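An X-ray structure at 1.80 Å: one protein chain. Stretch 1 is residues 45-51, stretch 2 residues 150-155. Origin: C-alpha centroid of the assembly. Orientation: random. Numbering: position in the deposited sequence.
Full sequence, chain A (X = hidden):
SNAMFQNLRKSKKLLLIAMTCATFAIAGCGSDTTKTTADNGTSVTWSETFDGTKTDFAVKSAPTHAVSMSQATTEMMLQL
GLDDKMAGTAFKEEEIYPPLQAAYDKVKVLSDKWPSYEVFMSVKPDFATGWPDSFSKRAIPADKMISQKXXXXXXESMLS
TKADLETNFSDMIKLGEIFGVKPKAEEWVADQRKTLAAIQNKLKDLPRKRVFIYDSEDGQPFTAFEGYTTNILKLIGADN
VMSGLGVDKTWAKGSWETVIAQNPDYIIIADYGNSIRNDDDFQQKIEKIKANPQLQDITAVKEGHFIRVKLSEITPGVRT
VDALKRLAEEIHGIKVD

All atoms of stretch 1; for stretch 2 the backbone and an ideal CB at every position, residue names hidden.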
ATOM      1  N   THR A  45     -13.628 -17.956  -7.760  1.00 18.34           N
ATOM      2  CA  THR A  45     -12.455 -18.467  -8.465  1.00 20.53           C
ATOM      3  C   THR A  45     -11.487 -17.355  -8.843  1.00 24.00           C
ATOM      4  O   THR A  45     -11.882 -16.199  -9.038  1.00 21.69           O
ATOM      5  CB  THR A  45     -12.856 -19.232  -9.737  1.00 24.78           C
ATOM      6  OG1 THR A  45     -13.505 -18.338 -10.651  1.00 25.66           O
ATOM      7  CG2 THR A  45     -13.800 -20.390  -9.399  1.00 23.90           C
ATOM      8  N   TRP A  46     -10.209 -17.705  -8.942  1.00 18.20           N
ATOM      9  CA  TRP A  46      -9.190 -16.745  -9.360  1.00 21.53           C
ATOM     10  C   TRP A  46      -7.940 -17.496  -9.793  1.00 19.21           C
ATOM     11  O   TRP A  46      -7.871 -18.713  -9.635  1.00 20.78           O
ATOM     12  CB  TRP A  46      -8.874 -15.742  -8.239  1.00 19.91           C
ATOM     13  CG  TRP A  46      -8.090 -16.300  -7.072  1.00 20.05           C
ATOM     14  CD1 TRP A  46      -6.734 -16.214  -6.877  1.00 21.41           C
ATOM     15  CD2 TRP A  46      -8.611 -17.000  -5.933  1.00 19.07           C
ATOM     16  NE1 TRP A  46      -6.384 -16.823  -5.697  1.00 19.05           N
ATOM     17  CE2 TRP A  46      -7.521 -17.312  -5.092  1.00 15.16           C
ATOM     18  CE3 TRP A  46      -9.901 -17.395  -5.534  1.00 21.19           C
ATOM     19  CZ2 TRP A  46      -7.671 -17.991  -3.882  1.00 15.46           C
ATOM     20  CZ3 TRP A  46     -10.055 -18.081  -4.331  1.00 18.71           C
ATOM     21  CH2 TRP A  46      -8.943 -18.376  -3.522  1.00 18.00           C
ATOM     22  N   SER A  47      -6.970 -16.773 -10.349  1.00 19.57           N
ATOM     23  CA  SER A  47      -5.701 -17.361 -10.783  1.00 19.93           C
ATOM     24  C   SER A  47      -4.520 -16.537 -10.284  1.00 19.89           C
ATOM     25  O   SER A  47      -4.620 -15.315 -10.147  1.00 24.64           O
ATOM     26  CB  SER A  47      -5.619 -17.411 -12.320  1.00 29.77           C
ATOM     27  OG  SER A  47      -6.624 -18.247 -12.864  1.00 39.92           O
ATOM     28  N   GLU A  48      -3.395 -17.203 -10.034  1.00 21.26           N
ATOM     29  CA  GLU A  48      -2.128 -16.507  -9.803  1.00 21.56           C
ATOM     30  C   GLU A  48      -1.022 -17.178 -10.618  1.00 23.47           C
ATOM     31  O   GLU A  48      -1.138 -18.347 -10.986  1.00 25.90           O
ATOM     32  CB  GLU A  48      -1.747 -16.502  -8.312  1.00 23.04           C
ATOM     33  CG  GLU A  48      -2.832 -15.999  -7.357  1.00 25.40           C
ATOM     34  CD  GLU A  48      -3.144 -14.522  -7.523  1.00 24.12           C
ATOM     35  OE1 GLU A  48      -2.359 -13.790  -8.175  1.00 32.35           O
ATOM     36  OE2 GLU A  48      -4.189 -14.075  -6.992  1.00 24.94           O
ATOM     37  N   THR A  49       0.048 -16.437 -10.897  1.00 27.35           N
ATOM     38  CA  THR A  49       1.176 -16.980 -11.649  1.00 30.77           C
ATOM     39  C   THR A  49       2.477 -16.753 -10.893  1.00 32.61           C
ATOM     40  O   THR A  49       2.787 -15.625 -10.505  1.00 31.16           O
ATOM     41  CB  THR A  49       1.273 -16.355 -13.048  1.00 32.85           C
ATOM     42  OG1 THR A  49       0.106 -16.715 -13.805  1.00 29.45           O
ATOM     43  CG2 THR A  49       2.521 -16.859 -13.778  1.00 33.93           C
ATOM     44  N   PHE A  50       3.220 -17.832 -10.656  1.00 30.38           N
ATOM     45  CA  PHE A  50       4.499 -17.748  -9.949  1.00 35.00           C
ATOM     46  C   PHE A  50       5.562 -18.488 -10.749  1.00 38.99           C
ATOM     47  O   PHE A  50       5.406 -19.682 -11.012  1.00 37.15           O
ATOM     48  CB  PHE A  50       4.398 -18.391  -8.562  1.00 32.04           C
ATOM     49  CG  PHE A  50       3.281 -17.848  -7.710  1.00 32.83           C
ATOM     50  CD1 PHE A  50       3.444 -16.676  -6.989  1.00 31.45           C
ATOM     51  CD2 PHE A  50       2.078 -18.530  -7.611  1.00 29.52           C
ATOM     52  CE1 PHE A  50       2.418 -16.183  -6.194  1.00 30.78           C
ATOM     53  CE2 PHE A  50       1.051 -18.048  -6.819  1.00 31.77           C
ATOM     54  CZ  PHE A  50       1.221 -16.869  -6.109  1.00 25.32           C
ATOM     55  N   ASP A  51       6.637 -17.789 -11.114  1.00 47.17           N
ATOM     56  CA  ASP A  51       7.717 -18.368 -11.920  1.00 53.01           C
ATOM     57  C   ASP A  51       7.182 -18.992 -13.202  1.00 52.92           C
ATOM     58  O   ASP A  51       7.566 -20.103 -13.567  1.00 58.01           O
ATOM     59  CB  ASP A  51       8.505 -19.422 -11.127  1.00 65.85           C
ATOM     60  CG  ASP A  51       9.471 -18.811 -10.127  1.00 77.65           C
ATOM     61  OD1 ASP A  51       9.265 -17.651  -9.708  1.00 81.17           O
ATOM     62  OD2 ASP A  51      10.442 -19.507  -9.755  1.00 84.29           O
ATOM     63  N   UNK A 150      -2.601 -25.262  -0.114  1.00 28.00           N
ATOM     64  CA  UNK A 150      -2.878 -23.890   0.298  1.00 25.21           C
ATOM     65  C   UNK A 150      -3.316 -23.069  -0.918  1.00 26.44           C
ATOM     66  O   UNK A 150      -2.663 -23.116  -1.963  1.00 27.16           O
ATOM     67  CB  UNK A 150      -1.650 -23.264   0.961  1.00 25.21           C
ATOM     68  N   UNK A 151      -4.420 -22.332  -0.785  1.00 20.42           N
ATOM     69  CA  UNK A 151      -4.855 -21.379  -1.808  1.00 19.28           C
ATOM     70  C   UNK A 151      -4.149 -20.042  -1.624  1.00 19.73           C
ATOM     71  O   UNK A 151      -4.140 -19.492  -0.520  1.00 21.75           O
ATOM     72  CB  UNK A 151      -6.372 -21.188  -1.758  1.00 19.28           C
ATOM     73  N   UNK A 152      -3.563 -19.507  -2.696  1.00 20.39           N
ATOM     74  CA  UNK A 152      -2.845 -18.243  -2.607  1.00 18.40           C
ATOM     75  C   UNK A 152      -3.594 -17.181  -3.394  1.00 18.18           C
ATOM     76  O   UNK A 152      -3.992 -17.413  -4.539  1.00 22.02           O
ATOM     77  CB  UNK A 152      -1.412 -18.388  -3.122  1.00 18.40           C
ATOM     78  N   UNK A 153      -3.786 -16.018  -2.783  1.00 15.10           N
ATOM     79  CA  UNK A 153      -4.460 -14.906  -3.445  1.00 17.08           C
ATOM     80  C   UNK A 153      -3.659 -13.645  -3.237  1.00 16.87           C
ATOM     81  O   UNK A 153      -3.231 -13.358  -2.118  1.00 18.42           O
ATOM     82  CB  UNK A 153      -5.887 -14.730  -2.923  1.00 17.08           C
ATOM     83  N   UNK A 154      -3.468 -12.877  -4.303  1.00 16.10           N
ATOM     84  CA  UNK A 154      -2.724 -11.619  -4.210  1.00 16.21           C
ATOM     85  C   UNK A 154      -3.566 -10.491  -4.793  1.00 14.75           C
ATOM     86  O   UNK A 154      -4.086 -10.627  -5.906  1.00 16.89           O
ATOM     87  CB  UNK A 154      -1.381 -11.720  -4.936  1.00 16.21           C
ATOM     88  N   UNK A 155      -3.728  -9.392  -4.036  1.00 15.75           N
ATOM     89  CA  UNK A 155      -4.468  -8.242  -4.573  1.00 16.04           C
ATOM     90  C   UNK A 155      -3.912  -7.815  -5.933  1.00 17.10           C
ATOM     91  O   UNK A 155      -2.688  -7.695  -6.110  1.00 16.28           O
ATOM     92  CB  UNK A 155      -4.412  -7.068  -3.593  1.00 16.04           C
TER

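The two stretches cross almost at right angles, at 83°, so they do not pair as neighbours in a sheet. Trp46, Glu48 and Phe50, alternate residues of the strand 45-50, all turn their CA-to-CB bonds toward the second stretch, and they offer it, in order, an indole, a carboxylate and a phenyl ring.

Position 150 lies before this crossing. Nothing of stretch 1 comes within 5.5 Å of its ideal CB, and the phi/psi of -75/131 is open to most residues, so stretch 1 sets no preference. The deposited residue is Val150, which makes no contact with stretch 1.

At position 151 the CA-to-CB bond points toward stretch 1, and the ideal CB is 4.1 Å from CZ2 of Trp46. The indole carbon offers a surface for packing but no polar partner, so an aliphatic residue would suit, as would a polar one whose end group looks elsewhere. Asn151 is found here. Its CB touches CZ2 of Trp46 at 4.1 Å, while its amide makes no hydrogen bond to stretch 1.

Position 152 contributes first through its backbone. Its O accepts a hydrogen bond from NE1 of Trp46 at 2.7 Å, with a nearly straight N-H...O angle of 165°, and the carbonyl meets the indole at its edge, near the ring plane. This bond asks nothing of the side chain. The CB points sideways, and its ideal position is 4.3 Å from CZ of Phe50 and 5.1 Å from CG of Glu48. An apolar side chain such as valine, isoleucine, leucine or methionine would use the phenyl surface. The residue is Ile152, with chi1 in m and chi2 in t, and its CG2 packs against CZ of Phe50 at 3.6 Å.

At position 153 the CB again points sideways, but its ideal position is 3.5 Å from NE1 of Trp46 and 4.5 Å from OE2 of Glu48. A side chain leaving here can run beside the indole, which favours an aromatic or a long aliphatic group. Trp153 takes the aromatic option. With chi1 at 177° (t), its edge is directed at one face of Trp46; the five-membered rings have centroids 4.7 Å apart and planes at 88°, and CD1 of Trp153 approaches CD1 of Trp46 to 3.5 Å.

Position 154 also binds through its backbone: its N donates to OE2 of Glu48 at 3.0 Å and 165°, which excludes proline, since that residue has no amide hydrogen. The ideal CB, pointing sideways, is 4.0 Å from OE1 of Glu48, and the ring of Phe50 lies beyond, within reach of a longer apolar chain. Ile154 fits this description: its CD1 meets CE1 of Phe50 at 3.6 Å, so both isoleucines contact the phenyl ring. A water oxygen lies 2.7 Å from OE2 of Glu48 and 2.6 Å from O of Ile154, within hydrogen-bonding distance of both, adding a second link beside the direct bond.

Position 155 points its CB away from stretch 1, and its phi of -52° is compatible with proline among others. Pro155 occupies it without touching stretch 1.

Stretch 2 (150-155) VNIWIP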
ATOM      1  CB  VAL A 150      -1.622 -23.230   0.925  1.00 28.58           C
ATOM      2  CG1 VAL A 150      -1.888 -21.761   1.271  1.00 21.28           C
ATOM      3  CG2 VAL A 150      -1.165 -24.015   2.156  1.00 33.89           C
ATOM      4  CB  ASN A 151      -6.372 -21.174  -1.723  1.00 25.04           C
ATOM      5  CG  ASN A 151      -7.155 -22.409  -2.152  1.00 22.78           C
ATOM      6  OD1 ASN A 151      -6.812 -23.052  -3.146  1.00 26.43           O
ATOM      7  ND2 ASN A 151      -8.201 -22.750  -1.402  1.00 23.15           N
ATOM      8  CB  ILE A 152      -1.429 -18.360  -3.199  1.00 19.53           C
ATOM      9  CG1 ILE A 152      -0.657 -19.479  -2.500  1.00 23.14           C
ATOM     10  CG2 ILE A 152      -0.686 -17.036  -3.063  1.00 19.63           C
ATOM     11  CD1 ILE A 152       0.719 -19.746  -3.100  1.00 26.01           C
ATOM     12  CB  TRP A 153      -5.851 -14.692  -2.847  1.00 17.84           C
ATOM     13  CG  TRP A 153      -6.555 -13.519  -3.449  1.00 17.59           C
ATOM     14  CD1 TRP A 153      -7.151 -13.466  -4.674  1.00 20.56           C
ATOM     15  CD2 TRP A 153      -6.723 -12.222  -2.861  1.00 17.69           C
ATOM     16  NE1 TRP A 153      -7.686 -12.219  -4.883  1.00 20.44           N
ATOM     17  CE2 TRP A 153      -7.439 -11.438  -3.783  1.00 16.93           C
ATOM     18  CE3 TRP A 153      -6.339 -11.651  -1.643  1.00 17.84           C
ATOM     19  CZ2 TRP A 153      -7.782 -10.107  -3.529  1.00 16.05           C
ATOM     20  CZ3 TRP A 153      -6.685 -10.332  -1.387  1.00 21.60           C
ATOM     21  CH2 TRP A 153      -7.400  -9.578  -2.329  1.00 18.30           C
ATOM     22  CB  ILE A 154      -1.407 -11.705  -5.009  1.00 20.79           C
ATOM     23  CG1 ILE A 154      -0.515 -12.804  -4.419  1.00 24.54           C
ATOM     24  CG2 ILE A 154      -0.677 -10.356  -5.003  1.00 20.04           C
ATOM     25  CD1 ILE A 154       0.686 -13.125  -5.274  1.00 28.84           C
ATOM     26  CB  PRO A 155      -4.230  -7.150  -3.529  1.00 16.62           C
ATOM     27  CG  PRO A 155      -4.067  -7.921  -2.221  1.00 18.44           C
ATOM     28  CD  PRO A 155      -3.319  -9.191  -2.632  1.00 15.21           C
TER
HETATM   29  O   HOH W   1      -5.336 -11.751  -7.849  1.00 27.60           O
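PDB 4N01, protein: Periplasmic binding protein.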